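Local coordinates for protein nitrite oxidoreductase subunit A (PDB 7B04) that belongs to the molybdopterin oxidoreductase family and holds an iron/sulfur cluster, a molybdenum atom and two MD1 ligands, at residues V521-G526 with S557-W562; M293-F298 with G553-G558. One frame throughout, in Å; residues are numbered along the deposited sequence.

Interaction 1. Residues V521-G526 with S557-W562; sequences VAIHYG and SGSHTW
Ile523, His524 and Tyr525 pair in parallel with Ser559, His560 and Thr561, the strand axes 4.7 Å apart and 14° from aligned. The backbone ladder alternates in the parallel manner: Ile523 N donates to Gly558 O, His560 N to Ile523 O, Tyr525 N to His560 O, and Trp562 N to Tyr525 O. His524 and His560 share one face of the sheet and form an aromatic cluster with Trp562. Within it, Trp562 NE1 donates to His524 ND1 at 2.7 Å. The acceptor lies near the indole plane, while NE1 is tilted from the imidazole plane. The two rings meet rim to rim with their planes only 8° apart. His524 and His560 run side by side, with CE1 of His524 3.7 Å from CD2 of His560, and their rings are oblique to each other. On the other face of the sheet, the Tyr525 ring folds across the neighbouring strand. Its CG sits between the backbone N and carbonyl carbon (chi1 38°), and His560 O lies over the ring centre, 3.1 Å above the plane. CB of Thr561 is 3.5 Å from CE2 of Tyr525. Ser559 OG lies at the ring edge; Tyr525 OH is hydrogen-bonded to His280 NE2, and Ser559 OG to Tyr542 O. Strand 301-304 flanks 521-525 on its other side. The pairing forms the edge of a five-stranded parallel sheet, joined through a right-handed beta-alpha-beta crossover, and Gly526 at its C-terminal end touches MD1.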
loop_
_atom_site.group_PDB
_atom_site.type_symbol
_atom_site.label_atom_id
_atom_site.label_comp_id
_atom_site.label_asym_id
_atom_site.label_seq_id
_atom_site.Cartn_x
_atom_site.Cartn_y
_atom_site.Cartn_z
ATOM N N VAL B 521 -19.349 14.135 18.000
ATOM C CA VAL B 521 -18.989 12.726 18.076
ATOM C C VAL B 521 -19.269 12.127 16.705
ATOM O O VAL B 521 -20.333 12.381 16.120
ATOM C CB VAL B 521 -19.783 11.997 19.175
ATOM C CG1 VAL B 521 -19.711 10.481 18.996
ATOM C CG2 VAL B 521 -19.289 12.409 20.551
ATOM N N ALA B 522 -18.322 11.348 16.190
ATOM C CA ALA B 522 -18.492 10.704 14.897
ATOM C C ALA B 522 -18.097 9.241 15.001
ATOM O O ALA B 522 -17.057 8.906 15.577
ATOM C CB ALA B 522 -17.651 11.390 13.813
ATOM N N ILE B 523 -18.950 8.377 14.457
ATOM C CA ILE B 523 -18.702 6.944 14.392
ATOM C C ILE B 523 -18.395 6.605 12.944
ATOM O O ILE B 523 -19.204 6.884 12.049
ATOM C CB ILE B 523 -19.896 6.128 14.910
ATOM C CG1 ILE B 523 -20.237 6.543 16.338
ATOM C CG2 ILE B 523 -19.580 4.648 14.851
ATOM C CD1 ILE B 523 -21.558 6.011 16.836
ATOM N N HIS B 524 -17.235 6.008 12.712
ATOM C CA HIS B 524 -16.806 5.630 11.377
ATOM C C HIS B 524 -16.630 4.124 11.305
ATOM O O HIS B 524 -16.089 3.501 12.228
ATOM C CB HIS B 524 -15.519 6.344 10.985
ATOM C CG HIS B 524 -15.711 7.805 10.731
ATOM N ND1 HIS B 524 -15.971 8.321 9.481
ATOM C CD2 HIS B 524 -15.739 8.856 11.580
ATOM C CE1 HIS B 524 -16.112 9.631 9.566
ATOM N NE2 HIS B 524 -15.975 9.982 10.831
ATOM N N TYR B 525 -17.086 3.552 10.195
ATOM C CA TYR B 525 -17.049 2.115 10.002
ATOM C C TYR B 525 -16.849 1.804 8.533
ATOM O O TYR B 525 -16.927 2.680 7.670
ATOM C CB TYR B 525 -18.327 1.434 10.486
ATOM C CG TYR B 525 -19.614 2.172 10.230
ATOM C CD1 TYR B 525 -20.036 3.174 11.089
ATOM C CD2 TYR B 525 -20.437 1.831 9.164
ATOM C CE1 TYR B 525 -21.213 3.837 10.877
ATOM C CE2 TYR B 525 -21.631 2.493 8.947
ATOM C CZ TYR B 525 -22.010 3.493 9.806
ATOM O OH TYR B 525 -23.193 4.147 9.587
ATOM N N GLY B 526 -16.595 0.541 8.265
ATOM C CA GLY B 526 -16.372 0.069 6.913
ATOM C C GLY B 526 -16.719 -1.386 6.808
ATOM O O GLY B 526 -17.591 -1.890 7.523
ATOM N N SER B 557 -19.471 15.485 12.959
ATOM C CA SER B 557 -20.342 14.521 13.611
ATOM C C SER B 557 -20.817 13.490 12.587
ATOM O O SER B 557 -20.340 13.446 11.451
ATOM C CB SER B 557 -21.512 15.235 14.289
ATOM O OG SER B 557 -22.400 15.783 13.331
ATOM N N GLY B 558 -21.725 12.629 13.015
ATOM C CA GLY B 558 -22.398 11.697 12.134
ATOM C C GLY B 558 -21.943 10.267 12.361
ATOM O O GLY B 558 -21.011 9.980 13.113
ATOM N N SER B 559 -22.637 9.359 11.683
ATOM C CA SER B 559 -22.260 7.954 11.635
ATOM C C SER B 559 -22.101 7.574 10.170
ATOM O O SER B 559 -23.066 7.637 9.401
ATOM C CB SER B 559 -23.308 7.092 12.339
ATOM O OG SER B 559 -23.017 5.714 12.233
ATOM N N HIS B 560 -20.888 7.179 9.789
ATOM C CA HIS B 560 -20.509 7.100 8.386
ATOM C C HIS B 560 -19.833 5.776 8.068
ATOM O O HIS B 560 -19.095 5.228 8.892
ATOM C CB HIS B 560 -19.579 8.260 8.012
ATOM C CG HIS B 560 -20.112 9.605 8.396
ATOM N ND1 HIS B 560 -21.185 10.189 7.758
ATOM C CD2 HIS B 560 -19.728 10.475 9.360
ATOM C CE1 HIS B 560 -21.438 11.363 8.310
ATOM N NE2 HIS B 560 -20.566 11.561 9.283
ATOM N N THR B 561 -20.090 5.272 6.864
ATOM C CA THR B 561 -19.407 4.108 6.326
ATOM C C THR B 561 -18.433 4.539 5.237
ATOM O O THR B 561 -18.616 5.575 4.590
ATOM C CB THR B 561 -20.397 3.081 5.759
ATOM O OG1 THR B 561 -19.700 1.871 5.438
ATOM C CG2 THR B 561 -21.072 3.614 4.508
ATOM N N TRP B 562 -17.385 3.742 5.051
ATOM C CA TRP B 562 -16.359 4.025 4.061
ATOM C C TRP B 562 -16.165 2.818 3.163
ATOM O O TRP B 562 -16.235 1.673 3.618
ATOM C CB TRP B 562 -15.037 4.403 4.718
ATOM C CG TRP B 562 -15.130 5.677 5.457
ATOM C CD1 TRP B 562 -15.141 5.839 6.807
ATOM C CD2 TRP B 562 -15.248 6.988 4.892
ATOM N NE1 TRP B 562 -15.248 7.168 7.120
ATOM C CE2 TRP B 562 -15.319 7.896 5.962
ATOM C CE3 TRP B 562 -15.297 7.480 3.585
ATOM C CZ2 TRP B 562 -15.434 9.269 5.771
ATOM C CZ3 TRP B 562 -15.413 8.844 3.395
ATOM C CH2 TRP B 562 -15.480 9.721 4.482
#

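Interaction 2. Residues M293-F298 with G553-G558; sequences MNDVRF and GYFGSG
A type II beta turn, Tyr554 to Ser557, meets a short run with helical backbone angles just before strand 301-304. Asp295 and Phe298 of that run face the turn, and Phe555 and Gly556 receive them. The polar link is Gly556 N to Asp295 OD1. The carboxylate takes the N-H with the syn lone pair of OD1, and the N-H...O angle is 131°. A chi1 of -172° sets Asp295 CG anti to its backbone N. Gly556 has a positive phi, as expected for the third residue of a type II turn. Its CA packs against CB of Phe298 at 3.8 Å. Gly556 O in turn accepts a bond from Ser299. The side chains of Phe298 and Phe555 lie side by side, pointing the same way, with CD2 of Phe298 3.8 Å from CB of Phe555. Phe555 also meets the Trp812 ring. Beyond them lies nitrite oxidoreductase subunit B, whose Glu396 packs on Phe298 and whose Ile399 packs on Phe555. Asp295 and Phe555 cross at about a right angle, with OD2 of Asp295 at the ring edge, 3.6 Å from CD1 of Phe555.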
loop_
_atom_site.group_PDB
_atom_site.type_symbol
_atom_site.label_atom_id
_atom_site.label_comp_id
_atom_site.label_asym_id
_atom_site.label_seq_id
_atom_site.Cartn_x
_atom_site.Cartn_y
_atom_site.Cartn_z
ATOM N N MET B 293 -13.519 14.112 3.771
ATOM C CA MET B 293 -12.749 13.752 4.955
ATOM C C MET B 293 -11.989 14.912 5.587
ATOM O O MET B 293 -11.397 14.722 6.645
ATOM C CB MET B 293 -11.809 12.587 4.647
ATOM C CG MET B 293 -12.489 11.497 3.839
ATOM S SD MET B 293 -11.489 10.021 3.598
ATOM C CE MET B 293 -11.118 9.583 5.295
ATOM N N ASN B 294 -11.916 16.089 4.971
ATOM C CA ASN B 294 -11.408 17.209 5.758
ATOM C C ASN B 294 -12.335 17.499 6.941
ATOM O O ASN B 294 -11.897 18.048 7.960
ATOM C CB ASN B 294 -11.183 18.448 4.891
ATOM C CG ASN B 294 -12.429 18.912 4.184
ATOM O OD1 ASN B 294 -13.485 18.286 4.270
ATOM N ND2 ASN B 294 -12.314 20.025 3.471
ATOM N N ASP B 295 -13.618 17.129 6.820
ATOM C CA ASP B 295 -14.585 17.356 7.892
ATOM C C ASP B 295 -14.283 16.512 9.127
ATOM O O ASP B 295 -14.532 16.960 10.251
ATOM C CB ASP B 295 -15.991 17.044 7.354
ATOM C CG ASP B 295 -17.123 17.427 8.311
ATOM O OD1 ASP B 295 -16.920 17.530 9.536
ATOM O OD2 ASP B 295 -18.255 17.613 7.818
ATOM N N VAL B 296 -13.713 15.312 8.958
ATOM C CA VAL B 296 -13.442 14.483 10.135
ATOM C C VAL B 296 -12.480 15.190 11.086
ATOM O O VAL B 296 -12.553 15.002 12.308
ATOM C CB VAL B 296 -12.962 13.064 9.750
ATOM C CG1 VAL B 296 -11.765 13.084 8.878
ATOM C CG2 VAL B 296 -12.656 12.271 10.976
ATOM N N ARG B 297 -11.589 16.040 10.564
ATOM C CA ARG B 297 -10.675 16.743 11.457
ATOM C C ARG B 297 -11.399 17.777 12.313
ATOM O O ARG B 297 -10.782 18.359 13.211
ATOM C CB ARG B 297 -9.548 17.415 10.658
ATOM C CG ARG B 297 -8.315 17.778 11.495
ATOM C CD ARG B 297 -7.130 18.227 10.645
ATOM N NE ARG B 297 -7.270 19.593 10.144
ATOM C CZ ARG B 297 -6.369 20.201 9.379
ATOM N NH1 ARG B 297 -6.575 21.444 8.967
ATOM N NH2 ARG B 297 -5.255 19.568 9.032
ATOM N N PHE B 298 -12.689 18.009 12.062
ATOM C CA PHE B 298 -13.511 18.790 12.977
ATOM C C PHE B 298 -13.981 17.969 14.173
ATOM O O PHE B 298 -14.373 18.550 15.189
ATOM C CB PHE B 298 -14.733 19.359 12.246
ATOM C CG PHE B 298 -14.406 20.446 11.260
ATOM C CD1 PHE B 298 -13.206 21.134 11.329
ATOM C CD2 PHE B 298 -15.307 20.783 10.263
ATOM C CE1 PHE B 298 -12.912 22.135 10.421
ATOM C CE2 PHE B 298 -15.018 21.783 9.353
ATOM C CZ PHE B 298 -13.818 22.460 9.433
ATOM N N GLY B 553 -25.711 15.552 11.195
ATOM C CA GLY B 553 -25.975 16.754 10.435
ATOM C C GLY B 553 -25.102 17.942 10.780
ATOM O O GLY B 553 -25.227 18.987 10.129
ATOM N N TYR B 554 -24.228 17.819 11.776
ATOM C CA TYR B 554 -23.347 18.899 12.192
ATOM C C TYR B 554 -21.906 18.548 11.846
ATOM O O TYR B 554 -21.504 17.383 11.910
ATOM C CB TYR B 554 -23.467 19.165 13.695
ATOM C CG TYR B 554 -24.878 19.419 14.169
ATOM C CD1 TYR B 554 -25.464 20.669 14.024
ATOM C CD2 TYR B 554 -25.623 18.411 14.767
ATOM C CE1 TYR B 554 -26.754 20.909 14.458
ATOM C CE2 TYR B 554 -26.915 18.642 15.205
ATOM C CZ TYR B 554 -27.473 19.893 15.048
ATOM O OH TYR B 554 -28.756 20.126 15.482
ATOM N N PHE B 555 -21.129 19.573 11.497
ATOM C CA PHE B 555 -19.751 19.365 11.067
ATOM C C PHE B 555 -18.950 18.628 12.136
ATOM O O PHE B 555 -18.998 18.976 13.319
ATOM C CB PHE B 555 -19.097 20.707 10.742
ATOM C CG PHE B 555 -19.687 21.394 9.544
ATOM C CD1 PHE B 555 -19.361 20.981 8.262
ATOM C CD2 PHE B 555 -20.568 22.452 9.698
ATOM C CE1 PHE B 555 -19.902 21.610 7.156
ATOM C CE2 PHE B 555 -21.111 23.086 8.595
ATOM C CZ PHE B 555 -20.778 22.664 7.322
ATOM N N GLY B 556 -18.218 17.600 11.709
ATOM C CA GLY B 556 -17.436 16.780 12.609
ATOM C C GLY B 556 -18.194 15.654 13.274
ATOM O O GLY B 556 -17.609 14.931 14.090
ATOM N N SER B 557 -19.471 15.485 12.959
ATOM C CA SER B 557 -20.342 14.521 13.611
ATOM C C SER B 557 -20.817 13.490 12.587
ATOM O O SER B 557 -20.340 13.446 11.451
ATOM C CB SER B 557 -21.512 15.235 14.289
ATOM O OG SER B 557 -22.400 15.783 13.331
ATOM N N GLY B 558 -21.725 12.629 13.015
ATOM C CA GLY B 558 -22.398 11.697 12.134
ATOM C C GLY B 558 -21.943 10.267 12.361
ATOM O O GLY B 558 -21.011 9.980 13.113
#

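In the fold
Interactions 1 and 2 lie next to each other, their centres 9 Å apart, and share Ser557 and Gly558. The turn of 553-558 leads directly into the edge strand of interaction 1, while 293-298 precedes strand 301-304 of the same sheet. Side chains also join the two contacts: CH2 of Trp562 is 3.5 Å from CG of Met293, and NE2 of His524 is 4.0 Å from CG2 of Val296. The aromatic cluster of interaction 1 therefore packs against the helical run of interaction 2. The nearest atoms of Gly526 and MD1 are about 3 Å apart, and Gly526 is about 9 Å from the molybdenum atom at its nearest. Interaction 2 instead adjoins subunit B.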